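Local atomic coordinates of PLP-Dependent L-Arginine Hydroxylase MppP (Streptomyces wadayamensis, PDB entry 6C9B), a protein that uses pyridoxal 5'-phosphate to oxidise L-arginine, working as an oxidase rather than an oxygenase, and yields 4-hydroxy-2-ketoarginine and 2-ketoarginine. Residues 17-20 with 26-29; 324-327 with 332-335. All blocks are in the same frame, centred on the assembly; numbering follows the deposited sequence.

Contact 1: 17-20 with 26-29; sequences LALN and ADGH. With EGV ((4S)-5-carbamimidamido-4-hydroxy-2-oxopentanoic acid), chain F.
Ala18 and Ala26 meet methyl to methyl, CB to CB at 3.8 Å, in the N-terminal segment of a PLP-dependent aminotransferase-type fold, where the chain leaving helix 11-16 turns through the short edge strand 23-24 and comes back as a loop, built round an Asx turn at Asp27, that leads into the product pocket. The arrangement illustrates how a binding loop can be steadied by small apolar contacts while its backbone and side-chain N-H groups serve the ligand. The backbones are also nearest here, with Ala18 CA 6.5 Å from Ala26 CA. One step along, Leu19 lies about at right angles to Asp27 and brings its CD2 methyl within 3.6 Å of Asp27 OD2. This is van der Waals contact against a carboxylate whose polar needs are met by other groups: Arg31 forms a salt bridge to OD1, and Asn24 donates to OD2. Leu252 of the second subunit packs on Leu19, Asp27 and His29, so the dimer partner helps to enclose this loop. The carboxylate sits where it does because Asp27 CG lies between the backbone N and the carbonyl carbon (chi1 66°). From there OD1 closes the Asx turn, taking the backbone N-H of His29 on its anti lone pair at 3.1 Å, in a bond bent to 135°. The turn helps fix the path of the next two residues, which bind the hydroxylated keto acid EGV. Gly28 N donates to the carboxylate oxygen O12 of EGV at 2.8 Å, while Asp227 holds one imidazole nitrogen, His29 ND1. The other ring nitrogen meets the ligand at the ring edge: His29 NE2 donates to the 4-hydroxyl oxygen O08 of EGV at 2.7 Å.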
ATOM      1  N   LEU B  17      -9.508  -0.591  17.305  1.00 36.27           N
ATOM      2  CA  LEU B  17     -10.495  -0.995  18.299  1.00 51.26           C
ATOM      3  C   LEU B  17     -11.905  -0.601  17.889  1.00 51.24           C
ATOM      4  O   LEU B  17     -12.879  -1.190  18.385  1.00 37.19           O
ATOM      5  CB  LEU B  17     -10.156  -0.359  19.649  1.00 42.71           C
ATOM      6  CG  LEU B  17      -8.792  -0.692  20.262  1.00 41.99           C
ATOM      7  CD1 LEU B  17      -8.526   0.222  21.447  1.00 50.08           C
ATOM      8  CD2 LEU B  17      -8.726  -2.144  20.682  1.00 43.18           C
ATOM      9  N   ALA B  18     -12.025   0.376  16.990  1.00 42.34           N
ATOM     10  CA  ALA B  18     -13.310   0.944  16.593  1.00 57.17           C
ATOM     11  C   ALA B  18     -13.849   0.392  15.280  1.00 50.78           C
ATOM     12  O   ALA B  18     -15.042   0.554  15.009  1.00 42.00           O
ATOM     13  CB  ALA B  18     -13.193   2.470  16.452  1.00 54.36           C
ATOM     14  N   LEU B  19     -13.011  -0.265  14.472  1.00 33.88           N
ATOM     15  CA  LEU B  19     -13.342  -0.520  13.069  1.00 38.38           C
ATOM     16  C   LEU B  19     -14.629  -1.306  12.896  1.00 48.96           C
ATOM     17  O   LEU B  19     -15.285  -1.192  11.854  1.00 70.29           O
ATOM     18  CB  LEU B  19     -12.214  -1.285  12.389  1.00 36.48           C
ATOM     19  CG  LEU B  19     -11.054  -0.497  11.805  1.00 54.53           C
ATOM     20  CD1 LEU B  19     -10.108  -1.483  11.136  1.00 46.17           C
ATOM     21  CD2 LEU B  19     -11.545   0.546  10.816  1.00 54.35           C
ATOM     22  N   ASN B  20     -14.981  -2.142  13.871  1.00 44.71           N
ATOM     23  CA  ASN B  20     -16.107  -3.052  13.730  1.00 50.94           C
ATOM     24  C   ASN B  20     -17.288  -2.649  14.604  1.00 53.36           C
ATOM     25  O   ASN B  20     -18.237  -3.429  14.759  1.00 40.02           O
ATOM     26  CB  ASN B  20     -15.640  -4.475  14.036  1.00 50.68           C
ATOM     27  CG  ASN B  20     -14.517  -4.896  13.115  1.00 58.40           C
ATOM     28  OD1 ASN B  20     -14.745  -5.127  11.931  1.00 39.57           O
ATOM     29  ND2 ASN B  20     -13.293  -4.940  13.632  1.00 59.58           N
ATOM     30  N   ALA B  26     -13.786   7.331  15.548  1.00 22.72           N
ATOM     31  CA  ALA B  26     -12.352   7.363  15.771  1.00 22.79           C
ATOM     32  C   ALA B  26     -11.586   7.671  14.487  1.00 24.18           C
ATOM     33  O   ALA B  26     -11.070   8.783  14.326  1.00 23.17           O
ATOM     34  CB  ALA B  26     -11.852   6.038  16.355  1.00 29.96           C
ATOM     35  N   ASP B  27     -11.467   6.703  13.579  1.00 25.51           N
ATOM     36  CA  ASP B  27     -10.606   6.955  12.431  1.00 29.43           C
ATOM     37  C   ASP B  27     -11.233   8.015  11.531  1.00 24.70           C
ATOM     38  O   ASP B  27     -12.449   8.232  11.515  1.00 24.85           O
ATOM     39  CB  ASP B  27     -10.337   5.686  11.629  1.00 30.00           C
ATOM     40  CG  ASP B  27     -11.577   5.160  10.987  1.00 31.09           C
ATOM     41  OD1 ASP B  27     -12.086   5.827  10.055  1.00 42.18           O
ATOM     42  OD2 ASP B  27     -12.023   4.079  11.416  1.00 34.04           O
ATOM     43  N   GLY B  28     -10.380   8.682  10.779  1.00 22.74           N
ATOM     44  CA  GLY B  28     -10.851   9.824  10.033  1.00 21.25           C
ATOM     45  C   GLY B  28     -11.400   9.523   8.669  1.00 24.93           C
ATOM     46  O   GLY B  28     -11.834  10.454   7.982  1.00 25.65           O
ATOM     47  N   HIS B  29     -11.426   8.251   8.266  1.00 23.08           N
ATOM     48  CA  HIS B  29     -11.915   7.886   6.950  1.00 24.81           C
ATOM     49  C   HIS B  29     -13.381   8.276   6.797  1.00 24.19           C
ATOM     50  O   HIS B  29     -14.121   8.437   7.775  1.00 27.58           O
ATOM     51  CB  HIS B  29     -11.772   6.386   6.721  1.00 22.86           C
ATOM     52  CG  HIS B  29     -10.349   5.918   6.740  1.00 36.17           C
ATOM     53  ND1 HIS B  29      -9.951   4.724   6.182  1.00 54.45           N
ATOM     54  CD2 HIS B  29      -9.231   6.482   7.260  1.00 47.94           C
ATOM     55  CE1 HIS B  29      -8.647   4.574   6.350  1.00 54.00           C
ATOM     56  NE2 HIS B  29      -8.186   5.629   6.995  1.00 40.32           N
TER
HETATM   57  C10 EGV F 401      -6.909   9.539  10.763  1.00 27.52           C
HETATM   58  C02 EGV F 401      -4.816   5.285   9.025  1.00 47.89           C
HETATM   59  C03 EGV F 401      -2.352   4.883   9.050  1.00 40.87           C
HETATM   60  C06 EGV F 401      -5.038   6.764   8.774  1.00 51.92           C
HETATM   61  C07 EGV F 401      -5.594   7.371  10.081  1.00 55.20           C
HETATM   62  C09 EGV F 401      -5.725   8.916  10.040  1.00 57.43           C
HETATM   63  N01 EGV F 401      -3.587   5.013   9.755  1.00 39.76           N
HETATM   64  N04 EGV F 401      -1.158   4.607   9.763  1.00 49.30           N
HETATM   65  N05 EGV F 401      -2.315   5.055   7.746  1.00 25.84           N
HETATM   66  O08 EGV F 401      -5.946   6.932   7.763  1.00 51.78           O
HETATM   67  O11 EGV F 401      -7.091  10.729  10.586  1.00 19.59           O
HETATM   68  O12 EGV F 401      -7.663   8.870  11.496  1.00 33.13           O
HETATM   69  O13 EGV F 401      -4.921   9.635   9.456  1.00 49.11           O

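Contact 2: 324-327 with 332-335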
ATOM      1  N   GLU B 324     -12.106   5.639  27.796  1.00 37.98           N
ATOM      2  CA  GLU B 324     -12.481   4.373  28.421  1.00 41.11           C
ATOM      3  C   GLU B 324     -13.934   4.390  28.871  1.00 43.81           C
ATOM      4  O   GLU B 324     -14.640   3.383  28.760  1.00 42.28           O
ATOM      5  CB  GLU B 324     -11.563   4.074  29.606  1.00 51.27           C
ATOM      6  CG  GLU B 324     -10.109   3.842  29.218  1.00 73.08           C
ATOM      7  CD  GLU B 324      -9.170   3.821  30.417  1.00 87.42           C
ATOM      8  OE1 GLU B 324      -9.621   4.148  31.537  1.00 89.05           O
ATOM      9  OE2 GLU B 324      -7.979   3.480  30.237  1.00 86.35           O
ATOM     10  N   GLU B 325     -14.410   5.522  29.374  1.00 43.18           N
ATOM     11  CA  GLU B 325     -15.813   5.561  29.759  1.00 45.79           C
ATOM     12  C   GLU B 325     -16.708   5.548  28.526  1.00 43.39           C
ATOM     13  O   GLU B 325     -17.795   4.952  28.548  1.00 46.52           O
ATOM     14  CB  GLU B 325     -16.086   6.777  30.631  1.00 60.21           C
ATOM     15  CG  GLU B 325     -16.043   6.460  32.116  1.00 81.07           C
ATOM     16  CD  GLU B 325     -15.983   7.706  32.979  1.00100.22           C
ATOM     17  OE1 GLU B 325     -17.016   8.400  33.106  1.00 99.98           O
ATOM     18  OE2 GLU B 325     -14.895   7.995  33.521  1.00108.08           O
ATOM     19  N   LEU B 326     -16.258   6.165  27.438  1.00 38.98           N
ATOM     20  CA  LEU B 326     -16.999   6.089  26.183  1.00 38.10           C
ATOM     21  C   LEU B 326     -17.108   4.652  25.702  1.00 41.98           C
ATOM     22  O   LEU B 326     -18.182   4.201  25.285  1.00 35.26           O
ATOM     23  CB  LEU B 326     -16.314   6.939  25.113  1.00 34.77           C
ATOM     24  CG  LEU B 326     -16.711   8.397  25.009  1.00 40.68           C
ATOM     25  CD1 LEU B 326     -16.022   8.949  23.784  1.00 35.46           C
ATOM     26  CD2 LEU B 326     -18.218   8.586  24.896  1.00 61.61           C
ATOM     27  N   GLN B 327     -16.008   3.911  25.773  1.00 34.28           N
ATOM     28  CA  GLN B 327     -15.978   2.576  25.184  1.00 37.01           C
ATOM     29  C   GLN B 327     -16.881   1.615  25.939  1.00 42.42           C
ATOM     30  O   GLN B 327     -17.446   0.699  25.335  1.00 42.14           O
ATOM     31  CB  GLN B 327     -14.530   2.070  25.130  1.00 36.50           C
ATOM     32  CG  GLN B 327     -14.353   0.570  25.163  1.00 53.07           C
ATOM     33  CD  GLN B 327     -14.325   0.023  26.574  1.00 74.66           C
ATOM     34  OE1 GLN B 327     -13.640   0.559  27.444  1.00 90.60           O
ATOM     35  NE2 GLN B 327     -15.084  -1.038  26.814  1.00 80.82           N
ATOM     36  N   PHE B 332     -16.509   4.727  20.269  1.00 26.58           N
ATOM     37  CA  PHE B 332     -15.053   4.734  20.105  1.00 31.49           C
ATOM     38  C   PHE B 332     -14.579   6.042  19.490  1.00 27.44           C
ATOM     39  O   PHE B 332     -14.756   6.278  18.288  1.00 26.30           O
ATOM     40  CB  PHE B 332     -14.599   3.549  19.258  1.00 29.13           C
ATOM     41  CG  PHE B 332     -14.799   2.236  19.934  1.00 40.34           C
ATOM     42  CD1 PHE B 332     -13.817   1.714  20.761  1.00 34.12           C
ATOM     43  CD2 PHE B 332     -15.985   1.527  19.773  1.00 40.42           C
ATOM     44  CE1 PHE B 332     -14.003   0.499  21.398  1.00 40.26           C
ATOM     45  CE2 PHE B 332     -16.169   0.321  20.411  1.00 43.71           C
ATOM     46  CZ  PHE B 332     -15.181  -0.191  21.227  1.00 41.89           C
ATOM     47  N   ALA B 333     -13.897   6.858  20.300  1.00 26.67           N
ATOM     48  CA  ALA B 333     -13.243   8.068  19.839  1.00 27.00           C
ATOM     49  C   ALA B 333     -11.730   7.842  19.863  1.00 28.11           C
ATOM     50  O   ALA B 333     -11.260   6.696  19.909  1.00 27.32           O
ATOM     51  CB  ALA B 333     -13.690   9.254  20.700  1.00 30.33           C
ATOM     52  N   LEU B 334     -10.963   8.924  19.778  1.00 21.75           N
ATOM     53  CA  LEU B 334      -9.513   8.811  19.714  1.00 20.32           C
ATOM     54  C   LEU B 334      -8.868   9.744  20.732  1.00 26.74           C
ATOM     55  O   LEU B 334      -9.085  10.970  20.668  1.00 26.35           O
ATOM     56  CB  LEU B 334      -9.058   9.140  18.296  1.00 29.41           C
ATOM     57  CG  LEU B 334      -7.709   8.691  17.799  1.00 41.30           C
ATOM     58  CD1 LEU B 334      -7.628   7.197  17.885  1.00 37.51           C
ATOM     59  CD2 LEU B 334      -7.549   9.184  16.353  1.00 34.83           C
ATOM     60  N   PRO B 335      -8.077   9.240  21.684  1.00 22.41           N
ATOM     61  CA  PRO B 335      -7.315  10.158  22.542  1.00 22.44           C
ATOM     62  C   PRO B 335      -6.293  10.924  21.736  1.00 24.85           C
ATOM     63  O   PRO B 335      -5.719  10.420  20.770  1.00 24.96           O
ATOM     64  CB  PRO B 335      -6.624   9.244  23.558  1.00 23.13           C
ATOM     65  CG  PRO B 335      -7.312   7.887  23.412  1.00 32.30           C
ATOM     66  CD  PRO B 335      -7.796   7.827  22.002  1.00 27.27           C
TER
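Leu326 and Ala333 supply the purely aliphatic part of this contact: near the end of helix 319-327, the CD1 methyl of Leu326 reaches Ala333 CB, 3.9 Å away. Leu326 is directed at the strand from its root, and both residues are buried. Further cover comes from helix 359-372, whose Val368 and Leu369 also pack on Leu326.

The second component is aliphatic against aromatic. Gln327 lays its CB and CG methylenes by the Phe332 ring, with Gln327 CG 3.8 Å from Phe332 CE1 and 4.1 Å from CZ. The chain meets the ring at an oblique angle. Gln327 CG is anti to the backbone N (chi1 153°), which places this methylene beside the ring, while the bend at chi2 carries the amide away. Phe332 starts out facing away from the helix, yet its ring swings back far enough to touch it.

Polar bonding plays no part across the interface: no hydrogen bond joins helix to strand, and the backbone of Phe332 pairs instead with Leu23 and Ile25, as expected of a strand within a sheet. The helix packs back on the strand it leads into, completing a beta-alpha-beta crossover: strands 309-314 and 331-335 run parallel in the smaller mixed sheet of this aminotransferase-type fold, with strand 350-354 between them.

Overall arrangement
Contacts 1 and 2 adjoin, their centres 11 Å apart, and strand 331-335 is where they meet, since it pairs with the edge strand 23-24 that links 17-20 to 26-29. Phe332 joins them directly: its CB lies 3.3 Å from Ala18 CB, and Ala26 CB is 3.5 Å from Phe332 O. The chemistry differs with position. Contact 1 is the more buried, combining small apolar contacts with a polar turn, charged partners and bound ligand beside the second subunit. Contact 2 is partly buried, farther from the chain centre, wholly apolar across its interface and untouched by the other subunit. The strand packed by the helix in contact 2 is the one on which the alanines of contact 1 rest.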